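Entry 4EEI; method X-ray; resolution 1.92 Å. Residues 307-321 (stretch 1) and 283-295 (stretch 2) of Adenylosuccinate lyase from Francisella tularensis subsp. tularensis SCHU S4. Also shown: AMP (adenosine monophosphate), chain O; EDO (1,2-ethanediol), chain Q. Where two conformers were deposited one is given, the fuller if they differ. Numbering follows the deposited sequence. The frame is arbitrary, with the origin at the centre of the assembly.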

# COMPACT_ATOMS: atom_id res chain seq x y z
N SER B 307 -13.18 -14.16 0.20
CA SER B 307 -13.96 -13.03 -0.31
C SER B 307 -13.05 -12.05 -1.06
O SER B 307 -13.40 -11.56 -2.14
CB SER B 307 -14.66 -12.29 0.83
OG SER B 307 -13.72 -11.91 1.82
N ALA B 308 -11.89 -11.77 -0.49
CA ALA B 308 -10.94 -10.87 -1.15
C ALA B 308 -10.55 -11.38 -2.53
O ALA B 308 -10.58 -10.63 -3.51
CB ALA B 308 -9.72 -10.66 -0.29
N GLU B 309 -10.18 -12.65 -2.61
CA GLU B 309 -9.78 -13.24 -3.88
C GLU B 309 -10.89 -13.22 -4.92
O GLU B 309 -10.63 -13.06 -6.12
CB GLU B 309 -9.23 -14.67 -3.66
CG GLU B 309 -7.85 -14.65 -3.01
CD GLU B 309 -7.38 -16.00 -2.46
OE1 GLU B 309 -8.19 -16.96 -2.39
OE2 GLU B 309 -6.19 -16.10 -2.09
N ARG B 310 -12.14 -13.36 -4.49
CA ARG B 310 -13.27 -13.33 -5.43
C ARG B 310 -13.39 -11.99 -6.13
O ARG B 310 -13.88 -11.92 -7.25
CB ARG B 310 -14.59 -13.62 -4.70
CG ARG B 310 -14.75 -15.04 -4.14
CD ARG B 310 -16.14 -15.17 -3.52
NE ARG B 310 -16.27 -16.34 -2.66
CZ ARG B 310 -16.71 -17.53 -3.07
NH1 ARG B 310 -17.06 -17.73 -4.33
NH2 ARG B 310 -16.79 -18.53 -2.19
N PHE B 311 -12.96 -10.92 -5.47
CA PHE B 311 -12.96 -9.59 -6.09
C PHE B 311 -11.70 -9.36 -6.91
O PHE B 311 -11.77 -9.05 -8.10
CB PHE B 311 -13.00 -8.49 -5.02
CG PHE B 311 -14.38 -8.22 -4.47
CD1 PHE B 311 -15.26 -7.38 -5.13
CD2 PHE B 311 -14.77 -8.77 -3.26
CE1 PHE B 311 -16.51 -7.12 -4.60
CE2 PHE B 311 -16.01 -8.50 -2.72
CZ PHE B 311 -16.89 -7.69 -3.39
N TYR B 312 -10.54 -9.47 -6.27
CA TYR B 312 -9.33 -8.95 -6.90
C TYR B 312 -8.68 -9.85 -7.95
O TYR B 312 -8.02 -9.34 -8.86
CB TYR B 312 -8.31 -8.46 -5.85
CG TYR B 312 -7.25 -9.48 -5.47
CD1 TYR B 312 -6.07 -9.59 -6.20
CD2 TYR B 312 -7.42 -10.30 -4.37
CE1 TYR B 312 -5.10 -10.51 -5.84
CE2 TYR B 312 -6.45 -11.23 -4.00
CZ TYR B 312 -5.30 -11.32 -4.75
OH TYR B 312 -4.33 -12.24 -4.39
N LEU B 313 -8.83 -11.16 -7.84
CA LEU B 313 -8.19 -12.04 -8.83
C LEU B 313 -8.79 -11.90 -10.24
O LEU B 313 -8.04 -11.73 -11.20
CB LEU B 313 -8.17 -13.51 -8.38
CG LEU B 313 -7.14 -13.85 -7.30
CD1 LEU B 313 -7.22 -15.34 -6.94
CD2 LEU B 313 -5.73 -13.48 -7.76
N PRO B 314 -10.13 -11.98 -10.38
CA PRO B 314 -10.64 -11.75 -11.74
C PRO B 314 -10.34 -10.34 -12.23
O PRO B 314 -10.15 -10.13 -13.45
CB PRO B 314 -12.15 -11.96 -11.58
CG PRO B 314 -12.29 -12.88 -10.40
CD PRO B 314 -11.20 -12.40 -9.46
N ASP B 315 -10.31 -9.36 -11.33
CA ASP B 315 -10.01 -7.99 -11.76
C ASP B 315 -8.55 -7.86 -12.15
O ASP B 315 -8.23 -7.17 -13.10
CB ASP B 315 -10.32 -6.98 -10.66
CG ASP B 315 -11.81 -6.76 -10.48
OD1 ASP B 315 -12.60 -7.25 -11.31
OD2 ASP B 315 -12.18 -6.08 -9.50
N ASN B 316 -7.67 -8.49 -11.39
CA ASN B 316 -6.25 -8.41 -11.69
C ASN B 316 -5.94 -8.98 -13.07
O ASN B 316 -5.31 -8.33 -13.90
CB ASN B 316 -5.45 -9.14 -10.60
CG ASN B 316 -3.96 -8.95 -10.77
OD1 ASN B 316 -3.31 -9.70 -11.52
ND2 ASN B 316 -3.41 -7.96 -10.07
N PHE B 317 -6.41 -10.20 -13.34
CA PHE B 317 -6.18 -10.77 -14.66
C PHE B 317 -6.92 -10.01 -15.76
O PHE B 317 -6.39 -9.80 -16.85
CB PHE B 317 -6.55 -12.26 -14.66
CG PHE B 317 -5.56 -13.11 -13.91
CD1 PHE B 317 -4.31 -13.36 -14.44
CD2 PHE B 317 -5.89 -13.64 -12.67
CE1 PHE B 317 -3.38 -14.14 -13.74
CE2 PHE B 317 -4.97 -14.42 -11.97
CZ PHE B 317 -3.72 -14.66 -12.51
N GLY B 318 -8.15 -9.59 -15.47
CA GLY B 318 -8.92 -8.85 -16.47
C GLY B 318 -8.25 -7.53 -16.83
O GLY B 318 -8.14 -7.17 -18.01
N ILE B 319 -7.81 -6.79 -15.83
CA ILE B 319 -7.15 -5.52 -16.08
C ILE B 319 -5.80 -5.73 -16.76
O ILE B 319 -5.43 -4.99 -17.66
CB ILE B 319 -6.95 -4.74 -14.77
CG1 ILE B 319 -8.30 -4.25 -14.23
CG2 ILE B 319 -6.01 -3.56 -14.98
CD1 ILE B 319 -8.21 -3.74 -12.78
N MET B 320 -5.06 -6.75 -16.33
CA MET B 320 -3.73 -6.99 -16.90
C MET B 320 -3.83 -7.29 -18.39
O MET B 320 -3.09 -6.72 -19.20
CB MET B 320 -3.02 -8.14 -16.18
CG MET B 320 -1.65 -8.48 -16.77
SD MET B 320 -0.48 -7.12 -16.59
CE MET B 320 -0.09 -7.23 -14.85
N VAL B 321 -4.72 -8.19 -18.76
CA VAL B 321 -4.89 -8.52 -20.17
C VAL B 321 -5.39 -7.31 -20.97
O VAL B 321 -4.86 -6.99 -22.04
CB VAL B 321 -5.82 -9.73 -20.36
CG1 VAL B 321 -6.14 -9.93 -21.84
CG2 VAL B 321 -5.15 -10.99 -19.79
P AMP O . -17.09 -16.34 1.29
O1P AMP O . -18.21 -15.47 0.78
O2P AMP O . -16.49 -15.88 2.60
O3P AMP O . -16.07 -16.72 0.25
O5' AMP O . -17.80 -17.73 1.66
C5' AMP O . -17.02 -18.89 1.96
C4' AMP O . -17.88 -20.14 1.79
O4' AMP O . -17.12 -21.31 2.09
C3' AMP O . -19.07 -20.12 2.74
O3' AMP O . -20.25 -20.47 2.00
C2' AMP O . -18.78 -21.20 3.76
O2' AMP O . -19.97 -21.89 4.13
C1' AMP O . -17.82 -22.12 3.03
N9 AMP O . -16.88 -22.77 3.98
C8 AMP O . -17.01 -22.81 5.32
N7 AMP O . -15.99 -23.48 5.89
C5 AMP O . -15.18 -23.90 4.90
C6 AMP O . -13.91 -24.66 4.81
N6 AMP O . -13.30 -25.13 5.92
N1 AMP O . -13.40 -24.88 3.58
C2 AMP O . -14.00 -24.41 2.47
N3 AMP O . -15.15 -23.71 2.48
C4 AMP O . -15.77 -23.43 3.64
C1 EDO Q . -11.06 -19.10 -3.76
O1 EDO Q . -10.19 -18.45 -2.83
C2 EDO Q . -11.83 -18.03 -4.53
O2 EDO Q . -12.25 -17.03 -3.60
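Stretch 2 283-295: MLRSHVSIALENC

Stretch 2 continues a helix that begins earlier in the chain, and it runs roughly antiparallel to the helix of stretch 1. The two axes approach to 9.9 Å at a signed crossing angle of -148°. In the resulting register Ile 290 lies beside Ala 308, His 287 beside Tyr 312 and Leu 284 beside Asn 316. The helix of stretch 1 is kinked at Pro 314, whose N has no hydrogen to give to the preceding turn. The contact buries 595 Å² in all.

The main bump on stretch 1 is the Tyr 312 side chain, with chi1 at an unusual 95°. Its ring occupies a hollow lined by His 287, Ile 290, Ala 291 and Asn 294. Ile 290 covers one face, with CG2 3.8 Å from Tyr 312 CD2, while the phenol end abuts Ala 291, whose CB is 3.5 Å from Tyr 312 OH. Ile 290 CG2 also reaches Ala 308 CB at 4.0 Å. Asn 294 closes this end, its ND2 3.8 Å from Ala 308 CB; a water joins Asn 294 ND2, Glu 309 OE2 and Tyr 312 OH.

His 287 fits in turn between Tyr 312 and Asn 316. Tyr 312 CB lies over the imidazole face, 4.1 Å from its centroid, and at the ring edge Asn 316 ND2 donates a nearly straight hydrogen bond to His 287 ND1 (3.0 Å, 166°). A second water bridges His 287 NE2 and Asp 315 OD2.

Beyond this polar pair the packing becomes apolar. Leu 284 nestles among Asn 316, Ile 319 and Met 320: its CD2 is 3.6 Å from Asn 316 O, its CG 3.8 Å from Ile 319 CG2 and its CD1 3.8 Å from Met 320 CE. Ile 319 CD1 extends to Met 283 CB, also at 3.8 Å.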

# COMPACT_ATOMS: atom_id res chain seq x y z
N MET B 283 -4.53 0.44 -10.27
CA MET B 283 -5.39 -0.65 -9.82
C MET B 283 -4.58 -1.92 -9.54
O MET B 283 -4.74 -2.54 -8.49
CB MET B 283 -6.46 -0.95 -10.87
CG MET B 283 -7.50 0.15 -11.08
SD MET B 283 -8.44 0.52 -9.58
CE MET B 283 -8.89 -1.14 -9.03
N LEU B 284 -3.72 -2.29 -10.48
CA LEU B 284 -2.89 -3.50 -10.37
C LEU B 284 -1.97 -3.39 -9.17
O LEU B 284 -1.76 -4.37 -8.44
CB LEU B 284 -2.06 -3.70 -11.65
CG LEU B 284 -2.87 -4.07 -12.89
CD1 LEU B 284 -1.99 -3.97 -14.14
CD2 LEU B 284 -3.39 -5.51 -12.75
N ARG B 285 -1.43 -2.20 -8.95
CA ARG B 285 -0.53 -1.98 -7.84
C ARG B 285 -1.27 -2.12 -6.51
O ARG B 285 -0.70 -2.58 -5.52
CB ARG B 285 0.13 -0.60 -7.97
CG ARG B 285 1.03 -0.21 -6.82
CD ARG B 285 1.99 0.92 -7.21
NE ARG B 285 1.31 2.13 -7.70
CZ ARG B 285 1.32 2.53 -8.97
NH1 ARG B 285 1.96 1.81 -9.88
NH2 ARG B 285 0.69 3.64 -9.34
N SER B 286 -2.55 -1.75 -6.49
CA SER B 286 -3.33 -1.81 -5.25
C SER B 286 -3.56 -3.25 -4.76
O SER B 286 -3.79 -3.49 -3.58
CB SER B 286 -4.69 -1.10 -5.44
OG SER B 286 -5.58 -1.90 -6.21
N HIS B 287 -3.48 -4.21 -5.68
CA HIS B 287 -3.75 -5.60 -5.33
C HIS B 287 -2.61 -6.28 -4.60
O HIS B 287 -2.82 -7.31 -3.95
CB HIS B 287 -4.05 -6.41 -6.60
CG HIS B 287 -5.28 -5.99 -7.32
ND1 HIS B 287 -5.48 -6.24 -8.66
CD2 HIS B 287 -6.39 -5.33 -6.90
CE1 HIS B 287 -6.65 -5.77 -9.04
NE2 HIS B 287 -7.23 -5.21 -7.98
N VAL B 288 -1.40 -5.74 -4.74
CA VAL B 288 -0.23 -6.34 -4.12
C VAL B 288 -0.40 -6.47 -2.60
O VAL B 288 -0.14 -7.53 -2.04
CB VAL B 288 1.07 -5.58 -4.46
CG1 VAL B 288 2.23 -6.19 -3.72
CG2 VAL B 288 1.34 -5.62 -5.97
N SER B 289 -0.84 -5.41 -1.94
CA SER B 289 -1.02 -5.46 -0.49
C SER B 289 -2.09 -6.47 -0.08
O SER B 289 -1.95 -7.15 0.93
CB SER B 289 -1.38 -4.08 0.05
OG SER B 289 -2.63 -3.67 -0.46
N ILE B 290 -3.16 -6.58 -0.87
CA ILE B 290 -4.20 -7.57 -0.58
C ILE B 290 -3.60 -8.97 -0.59
O ILE B 290 -3.82 -9.76 0.34
CB ILE B 290 -5.36 -7.52 -1.61
CG1 ILE B 290 -5.94 -6.12 -1.71
CG2 ILE B 290 -6.44 -8.49 -1.20
CD1 ILE B 290 -6.95 -5.94 -2.88
N ALA B 291 -2.81 -9.26 -1.62
CA ALA B 291 -2.21 -10.58 -1.77
C ALA B 291 -1.28 -10.89 -0.61
O ALA B 291 -1.27 -12.01 -0.10
CB ALA B 291 -1.46 -10.69 -3.07
N LEU B 292 -0.49 -9.89 -0.20
CA LEU B 292 0.48 -10.09 0.89
C LEU B 292 -0.24 -10.34 2.21
O LEU B 292 0.15 -11.22 3.00
CB LEU B 292 1.40 -8.88 1.02
CG LEU B 292 2.38 -8.66 -0.15
CD1 LEU B 292 3.14 -7.35 0.05
CD2 LEU B 292 3.35 -9.83 -0.22
N GLU B 293 -1.29 -9.56 2.46
CA GLU B 293 -2.08 -9.74 3.69
C GLU B 293 -2.82 -11.08 3.71
O GLU B 293 -2.97 -11.70 4.77
CB GLU B 293 -3.06 -8.57 3.89
CG GLU B 293 -2.34 -7.24 4.15
CD GLU B 293 -3.28 -6.04 4.27
OE1 GLU B 293 -4.42 -6.20 4.75
OE2 GLU B 293 -2.86 -4.93 3.88
N ASN B 294 -3.30 -11.53 2.55
CA ASN B 294 -3.97 -12.83 2.45
C ASN B 294 -3.09 -14.02 2.82
O ASN B 294 -3.60 -15.13 3.02
CB ASN B 294 -4.53 -13.05 1.04
CG ASN B 294 -5.85 -12.35 0.81
OD1 ASN B 294 -6.49 -11.87 1.75
ND2 ASN B 294 -6.29 -12.31 -0.45
N CYS B 295 -1.77 -13.81 2.88
CA CYS B 295 -0.85 -14.87 3.28
C CYS B 295 -0.99 -15.24 4.75
O CYS B 295 -0.77 -16.40 5.13
CB CYS B 295 0.60 -14.45 3.04
SG CYS B 295 1.07 -14.33 1.31
O HOH W 1 -0.81 -6.64 -9.38
O HOH W 2 -10.05 -4.22 -8.63
O HOH W 3 -4.71 -13.83 -2.30